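Local atomic coordinates of parvulin 42 (Trypanosoma brucei brucei, PDB entry 6GMP), a protein that probably catalyses the cis-trans isomerisation of peptidyl-prolyl bonds in proteins through its PPIC-type (parvulin) domain, the part described here. Residues I33-A38 with F69-S74; A46-H51 with V115-R120; K52-K55 with D60-V63. One frame throughout, in Å; residues are numbered along the deposited sequence.

How the interactions relate
All three contacts belong to the parvulin domain. Interactions 1 and 2, centres about 13 Å apart, share helix 37-49 and touch where Phe69 packs against Ile47 and Gln50. Interactions 2 and 3, about 8 Å apart between centres, meet through Phe62, whose CD2 lies 3.6 Å from Tyr119 CB. Interactions 1 and 3 do not touch; their nearest atoms are about 7 Å apart. Residues 69-74 and 115-120 also flank the probable active site: Cys72 packs on His10, which is hydrogen-bonded to His116, a histidine pair as in other parvulins. Cys72 SG lies 7.1 Å from His116 ND1. Interaction 3 is a surface contact between a loop and helix 59-69.

Interaction 1 of 3, residues I33-A38 with F69-S74; sequences ITRSRA and FSECGS
Arg35 and Glu71 form an end-on, two-nitrogen salt bridge between the segment leading into helix 37-49 and the loop that follows helix 59-69. Arg35 NH1 donates to Glu71 OE1 at 2.9 Å, and Arg35 NH2 donates to Glu71 OE2 at 3.0 Å, each with an N-H...O angle of 151°. Both oxygens use their syn lone pairs, and the two flat groups are nearly coplanar, 15° apart. A third bond, from Arg35 NH1 to Glu71 OE2 at 3.1 Å, is weak. The arginine bends at chi3 (65°), which turns the guanidinium end toward the incoming carboxylate, while the glutamate runs extended beyond CG to meet it.

Ile33 adds a van der Waals contact: its CD1 methyl lies against the carboxylate, 3.7 Å from both Glu71 OE1 and Glu71 CD. Backbone atoms of Lys14 take part as well: Lys14 N donates to Glu71 OE1, and Lys14 O accepts from Arg35 NH1.

Glu71 is buried, so its charge is met by an arginine at its oxygen-bearing edge and by a peptide N-H. That pairing would probably favour the ionised carboxylate and, through Lys14, joins both segments to the chain just after strand 6-13.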
# COMPACT_ATOMS: atom_id res chain seq x y z
N ILE A 33 6.11 2.84 -14.97
CA ILE A 33 4.76 2.33 -14.74
C ILE A 33 3.84 2.85 -15.83
O ILE A 33 3.64 4.05 -15.95
CB ILE A 33 4.22 2.79 -13.38
CG1 ILE A 33 5.17 2.39 -12.25
CG2 ILE A 33 2.83 2.22 -13.13
CD1 ILE A 33 5.48 0.90 -12.20
N THR A 34 3.31 1.94 -16.64
CA THR A 34 2.46 2.31 -17.77
C THR A 34 1.02 1.79 -17.65
O THR A 34 0.19 2.13 -18.49
CB THR A 34 3.03 1.80 -19.09
OG1 THR A 34 3.36 0.41 -18.96
CG2 THR A 34 4.29 2.57 -19.43
N ARG A 35 0.71 1.02 -16.60
CA ARG A 35 -0.63 0.45 -16.45
C ARG A 35 -1.64 1.54 -16.20
O ARG A 35 -1.31 2.62 -15.72
CB ARG A 35 -0.66 -0.59 -15.31
CG ARG A 35 -0.67 -0.01 -13.90
CD ARG A 35 -0.86 -1.11 -12.86
NE ARG A 35 0.25 -2.05 -12.83
CZ ARG A 35 1.36 -1.89 -12.11
NH1 ARG A 35 1.54 -0.81 -11.36
NH2 ARG A 35 2.31 -2.81 -12.14
N SER A 36 -2.89 1.28 -16.56
CA SER A 36 -3.94 2.26 -16.37
C SER A 36 -4.33 2.30 -14.90
O SER A 36 -4.02 1.41 -14.12
CB SER A 36 -5.15 1.88 -17.19
OG SER A 36 -5.76 0.74 -16.61
N ARG A 37 -5.05 3.36 -14.53
CA ARG A 37 -5.63 3.46 -13.20
C ARG A 37 -6.49 2.22 -12.91
O ARG A 37 -6.39 1.62 -11.84
CB ARG A 37 -6.47 4.73 -13.11
CG ARG A 37 -7.16 4.92 -11.78
CD ARG A 37 -7.97 6.19 -11.74
NE ARG A 37 -8.80 6.26 -10.54
CZ ARG A 37 -10.06 5.84 -10.48
NH1 ARG A 37 -10.67 5.34 -11.56
NH2 ARG A 37 -10.73 5.94 -9.35
N ALA A 38 -7.33 1.83 -13.86
CA ALA A 38 -8.17 0.67 -13.68
C ALA A 38 -7.33 -0.57 -13.43
O ALA A 38 -7.70 -1.40 -12.59
CB ALA A 38 -9.08 0.48 -14.87
N PHE A 69 4.93 -6.90 -4.61
CA PHE A 69 4.09 -6.00 -5.40
C PHE A 69 4.29 -4.50 -5.19
O PHE A 69 3.93 -3.74 -6.08
CB PHE A 69 2.60 -6.31 -5.21
CG PHE A 69 2.18 -7.67 -5.69
CD1 PHE A 69 2.03 -7.94 -7.05
CD2 PHE A 69 1.91 -8.69 -4.78
CE1 PHE A 69 1.63 -9.19 -7.48
CE2 PHE A 69 1.51 -9.94 -5.21
CZ PHE A 69 1.37 -10.19 -6.57
N SER A 70 4.81 -4.06 -4.05
CA SER A 70 4.84 -2.62 -3.81
C SER A 70 5.83 -1.92 -4.73
O SER A 70 6.92 -2.43 -5.01
CB SER A 70 5.15 -2.27 -2.36
OG SER A 70 4.97 -0.86 -2.21
N GLU A 71 5.45 -0.73 -5.16
CA GLU A 71 6.25 0.10 -6.05
C GLU A 71 6.70 1.39 -5.35
O GLU A 71 7.26 2.27 -5.98
CB GLU A 71 5.46 0.37 -7.33
CG GLU A 71 5.29 -0.91 -8.13
CD GLU A 71 4.23 -0.86 -9.20
OE1 GLU A 71 3.42 0.10 -9.28
OE2 GLU A 71 4.18 -1.82 -9.99
N CYS A 72 6.45 1.46 -4.05
CA CYS A 72 6.85 2.60 -3.23
C CYS A 72 8.27 2.43 -2.72
O CYS A 72 8.72 1.31 -2.47
CB CYS A 72 5.90 2.72 -2.04
SG CYS A 72 6.28 4.08 -0.92
N GLY A 73 8.97 3.54 -2.54
CA GLY A 73 10.30 3.50 -1.96
C GLY A 73 10.32 2.89 -0.58
O GLY A 73 11.36 2.35 -0.16
N SER A 74 9.20 2.95 0.13
CA SER A 74 9.11 2.35 1.46
C SER A 74 9.35 0.84 1.42
O SER A 74 9.61 0.22 2.45
CB SER A 74 7.76 2.62 2.10
OG SER A 74 6.71 2.06 1.34

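Interaction 2 of 3, residues A46-H51 with V115-R120; sequences AILAQH and VHLIYR
Leu117 has CG anti to its own carbonyl carbon (chi1 -61°) and a fully extended chi2, which carries CD1 out from strand 114-120 to helix 37-49. There it meets Ile47, whose chi1 of 63° puts CG1 between backbone N and carbonyl carbon, on the side facing the strand. In this conformer, one of two deposited for Ile47, Leu117 CD1 lies 3.8 Å from Ile47 CG1 and 4.0 Å from Ile47 CD1, the two side chains crossing at a slant.

The same leucine methyl also reaches the next helical residue, with Leu117 CD1 3.9 Å from Leu48 CB. The second branch joins in, Leu117 CD2 being 4.0 Å from that same Leu48 CB. One leucine fork thus touches two consecutive residues of the helix, and every cross-contact is apolar. The backbones remain well separated: Leu48 CA and Leu117 CA are 7.5 Å apart.

Near the helix's C-terminal end, Gln50 NE2 donates to Ile47 O at 2.9 Å, in the carbonyl plane and on a lone pair.

Helix 37-49 therefore packs on the antiparallel sheet of the parvulin fold. Ile47 also touches Val11 of strand 6-13 and Phe69 of helix 59-69, while Leu48 reaches Val105 and Pro108 in the loop before strand 109-111.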
# COMPACT_ATOMS: atom_id res chain seq x y z
N ALA A 46 -6.71 -7.79 -6.35
CA ALA A 46 -6.30 -9.19 -6.42
C ALA A 46 -5.25 -9.54 -5.37
O ALA A 46 -5.33 -10.61 -4.75
CB ALA A 46 -5.78 -9.53 -7.80
N ILE A 47 -4.26 -8.65 -5.15
CA ILE A 47 -3.18 -8.98 -4.24
C ILE A 47 -3.71 -9.02 -2.81
O ILE A 47 -3.17 -9.76 -1.96
CB ILE A 47 -1.93 -8.10 -4.45
CG1 ILE A 47 -2.25 -6.65 -4.17
CG2 ILE A 47 -1.39 -8.31 -5.87
CD1 ILE A 47 -1.04 -5.73 -4.30
N LEU A 48 -4.76 -8.25 -2.54
CA LEU A 48 -5.42 -8.28 -1.25
C LEU A 48 -6.29 -9.54 -1.13
O LEU A 48 -6.19 -10.32 -0.17
CB LEU A 48 -6.31 -7.06 -1.11
CG LEU A 48 -7.25 -7.02 0.10
CD1 LEU A 48 -6.47 -6.92 1.42
CD2 LEU A 48 -8.22 -5.86 -0.07
N ALA A 49 -7.18 -9.71 -2.10
CA ALA A 49 -8.22 -10.71 -2.01
C ALA A 49 -7.72 -12.16 -2.10
O ALA A 49 -8.40 -13.07 -1.67
CB ALA A 49 -9.28 -10.45 -3.07
N GLN A 50 -6.51 -12.36 -2.63
CA GLN A 50 -5.95 -13.71 -2.64
C GLN A 50 -5.84 -14.26 -1.20
O GLN A 50 -5.75 -15.46 -1.00
CB GLN A 50 -4.58 -13.72 -3.34
CG GLN A 50 -3.55 -12.92 -2.61
CD GLN A 50 -2.17 -12.93 -3.25
OE1 GLN A 50 -1.75 -13.90 -3.88
NE2 GLN A 50 -1.45 -11.83 -3.05
N HIS A 51 -5.84 -13.36 -0.22
CA HIS A 51 -5.84 -13.76 1.19
C HIS A 51 -7.08 -13.26 1.95
O HIS A 51 -7.00 -12.97 3.15
CB HIS A 51 -4.57 -13.24 1.87
CG HIS A 51 -3.31 -13.66 1.18
ND1 HIS A 51 -3.01 -14.98 0.93
CD2 HIS A 51 -2.28 -12.93 0.70
CE1 HIS A 51 -1.84 -15.05 0.32
NE2 HIS A 51 -1.37 -13.82 0.17
N VAL A 115 -2.55 3.36 -5.84
CA VAL A 115 -3.53 2.60 -5.10
C VAL A 115 -2.83 1.88 -3.95
O VAL A 115 -1.87 1.13 -4.17
CB VAL A 115 -4.25 1.59 -6.02
CG1 VAL A 115 -5.33 0.84 -5.26
CG2 VAL A 115 -4.84 2.32 -7.23
N HIS A 116 -3.29 2.14 -2.73
CA HIS A 116 -2.67 1.59 -1.52
C HIS A 116 -3.45 0.44 -0.91
O HIS A 116 -4.67 0.43 -0.94
CB HIS A 116 -2.59 2.66 -0.43
CG HIS A 116 -2.00 3.97 -0.85
ND1 HIS A 116 -0.81 4.43 -0.35
CD2 HIS A 116 -2.47 4.95 -1.66
CE1 HIS A 116 -0.55 5.62 -0.86
NE2 HIS A 116 -1.55 5.96 -1.65
N LEU A 117 -2.72 -0.48 -0.29
CA LEU A 117 -3.28 -1.34 0.74
C LEU A 117 -2.57 -0.90 2.00
O LEU A 117 -1.35 -0.87 2.03
CB LEU A 117 -2.96 -2.82 0.48
CG LEU A 117 -3.51 -3.41 -0.82
CD1 LEU A 117 -3.10 -4.89 -0.94
CD2 LEU A 117 -4.99 -3.29 -0.96
N ILE A 118 -3.34 -0.56 3.03
CA ILE A 118 -2.78 -0.06 4.28
C ILE A 118 -2.94 -1.09 5.38
O ILE A 118 -4.00 -1.68 5.53
CB ILE A 118 -3.45 1.27 4.71
CG1 ILE A 118 -3.33 2.29 3.59
CG2 ILE A 118 -2.80 1.81 5.97
CD1 ILE A 118 -4.14 3.53 3.78
N TYR A 119 -1.87 -1.30 6.14
CA TYR A 119 -1.84 -2.27 7.22
C TYR A 119 -1.54 -1.56 8.54
O TYR A 119 -0.58 -0.80 8.63
CB TYR A 119 -0.77 -3.32 6.94
CG TYR A 119 -0.53 -4.32 8.05
CD1 TYR A 119 -1.51 -5.23 8.42
CD2 TYR A 119 0.70 -4.38 8.69
CE1 TYR A 119 -1.28 -6.15 9.41
CE2 TYR A 119 0.94 -5.30 9.69
CZ TYR A 119 -0.05 -6.19 10.05
OH TYR A 119 0.19 -7.11 11.04
N ARG A 120 -2.35 -1.82 9.55
CA ARG A 120 -2.07 -1.31 10.88
C ARG A 120 -1.32 -2.36 11.69
O ARG A 120 -1.83 -3.46 11.96
CB ARG A 120 -3.36 -0.93 11.61
CG ARG A 120 -3.09 -0.35 12.97
CD ARG A 120 -4.36 0.09 13.65
NE ARG A 120 -4.10 0.42 15.05
CZ ARG A 120 -5.04 0.74 15.93
NH1 ARG A 120 -6.31 0.78 15.57
NH2 ARG A 120 -4.68 1.02 17.17

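Interaction 3 of 3, residues K52-K55 with D60-V63; sequences KERK and DEFV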
# COMPACT_ATOMS: atom_id res chain seq x y z
N LYS A 52 -8.23 -13.21 1.29
CA LYS A 52 -9.42 -12.63 1.90
C LYS A 52 -9.95 -13.40 3.10
O LYS A 52 -10.77 -12.87 3.86
CB LYS A 52 -10.53 -12.46 0.86
CG LYS A 52 -11.06 -13.74 0.27
CD LYS A 52 -12.08 -13.41 -0.80
CE LYS A 52 -12.70 -14.65 -1.39
NZ LYS A 52 -11.70 -15.53 -2.05
N GLU A 53 -9.50 -14.64 3.30
CA GLU A 53 -9.92 -15.41 4.47
C GLU A 53 -9.31 -14.86 5.74
O GLU A 53 -9.71 -15.27 6.84
CB GLU A 53 -9.60 -16.91 4.33
CG GLU A 53 -8.13 -17.31 4.54
CD GLU A 53 -7.24 -17.13 3.32
OE1 GLU A 53 -6.13 -17.71 3.32
OE2 GLU A 53 -7.64 -16.43 2.36
N ARG A 54 -8.35 -13.95 5.62
CA ARG A 54 -7.68 -13.40 6.79
C ARG A 54 -8.49 -12.28 7.43
O ARG A 54 -8.86 -11.30 6.77
CB ARG A 54 -6.28 -12.89 6.43
CG ARG A 54 -5.30 -13.99 6.03
CD ARG A 54 -3.96 -13.42 5.61
NE ARG A 54 -3.06 -14.46 5.10
CZ ARG A 54 -1.98 -14.22 4.36
NH1 ARG A 54 -1.66 -12.98 4.01
NH2 ARG A 54 -1.25 -15.25 3.96
N LYS A 55 -8.72 -12.43 8.72
CA LYS A 55 -9.42 -11.42 9.52
C LYS A 55 -8.39 -10.34 9.82
O LYS A 55 -8.63 -9.15 9.64
CB LYS A 55 -9.96 -12.04 10.81
CG LYS A 55 -10.57 -11.03 11.78
CD LYS A 55 -11.25 -11.70 12.95
CE LYS A 55 -11.81 -10.67 13.92
NZ LYS A 55 -12.67 -11.27 14.97
N ASP A 60 4.61 -10.39 8.95
CA ASP A 60 5.28 -11.18 7.92
C ASP A 60 4.37 -11.40 6.71
O ASP A 60 4.81 -11.28 5.57
CB ASP A 60 5.74 -12.53 8.49
CG ASP A 60 6.83 -12.38 9.54
OD1 ASP A 60 7.56 -11.37 9.52
OD2 ASP A 60 6.96 -13.29 10.40
N GLU A 61 3.10 -11.70 6.96
CA GLU A 61 2.15 -11.86 5.86
C GLU A 61 1.99 -10.60 5.01
O GLU A 61 1.93 -10.65 3.77
CB GLU A 61 0.79 -12.30 6.40
CG GLU A 61 0.75 -13.78 6.77
CD GLU A 61 -0.45 -14.17 7.62
OE1 GLU A 61 -1.16 -13.26 8.11
OE2 GLU A 61 -0.68 -15.39 7.81
N PHE A 62 1.92 -9.44 5.65
CA PHE A 62 1.79 -8.23 4.88
C PHE A 62 3.07 -7.88 4.11
O PHE A 62 3.01 -7.43 2.96
CB PHE A 62 1.38 -7.05 5.76
CG PHE A 62 0.95 -5.86 4.96
CD1 PHE A 62 -0.27 -5.88 4.29
CD2 PHE A 62 1.76 -4.75 4.82
CE1 PHE A 62 -0.68 -4.82 3.52
CE2 PHE A 62 1.36 -3.67 4.04
CZ PHE A 62 0.13 -3.71 3.40
N VAL A 63 4.21 -8.07 4.75
CA VAL A 63 5.50 -7.77 4.14
C VAL A 63 5.71 -8.64 2.89
O VAL A 63 6.34 -8.21 1.93
CB VAL A 63 6.61 -7.96 5.18
CG1 VAL A 63 7.97 -8.08 4.51
CG2 VAL A 63 6.57 -6.80 6.17
O HOH W 1 0.86 -12.79 2.47
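Arg54 reaches across to Glu61 and lays its guanidinium flat against the carboxylate. From CB the chain leaves with CG anti to the carbonyl carbon (chi1 -67°) and stays extended as far as NE; with the equally extended Glu61 coming from the opposite direction, the two side chains together bridge the 10.0 Å between Arg54 CA and Glu61 CA. The first atom to touch is Arg54 CD, 3.8 Å from Glu61 OE1. Next comes Arg54 NE, 3.7 Å from Glu61 OE2; this salt bridge is long and purely electrostatic, because the oxygen sits well out of the guanidinium plane and no N-H points at it. Arg54 CZ lies 3.6 Å from Glu61 CD, which is centred over the guanidinium face, the two planes being only 4° from parallel. At the tip, Arg54 NH2 is 3.7 Å from Glu61 CG, and Arg54 NH1 is 3.5 Å from Glu61 CB. An in-plane water accepts from Arg54 NH1 at 3.0 Å and donates to Glu61 O.

The carboxylate is positioned by Ser58, whose backbone N donates to Glu61 OE1, the glutamate half of a capping box at the start of helix 59-69. Arg54 makes a cation-pi contact with Trp57 as well. This pair thus joins the loop after helix 37-49 to helix 59-69, which lays Phe62 on Tyr9 and Val11 of strand 6-13.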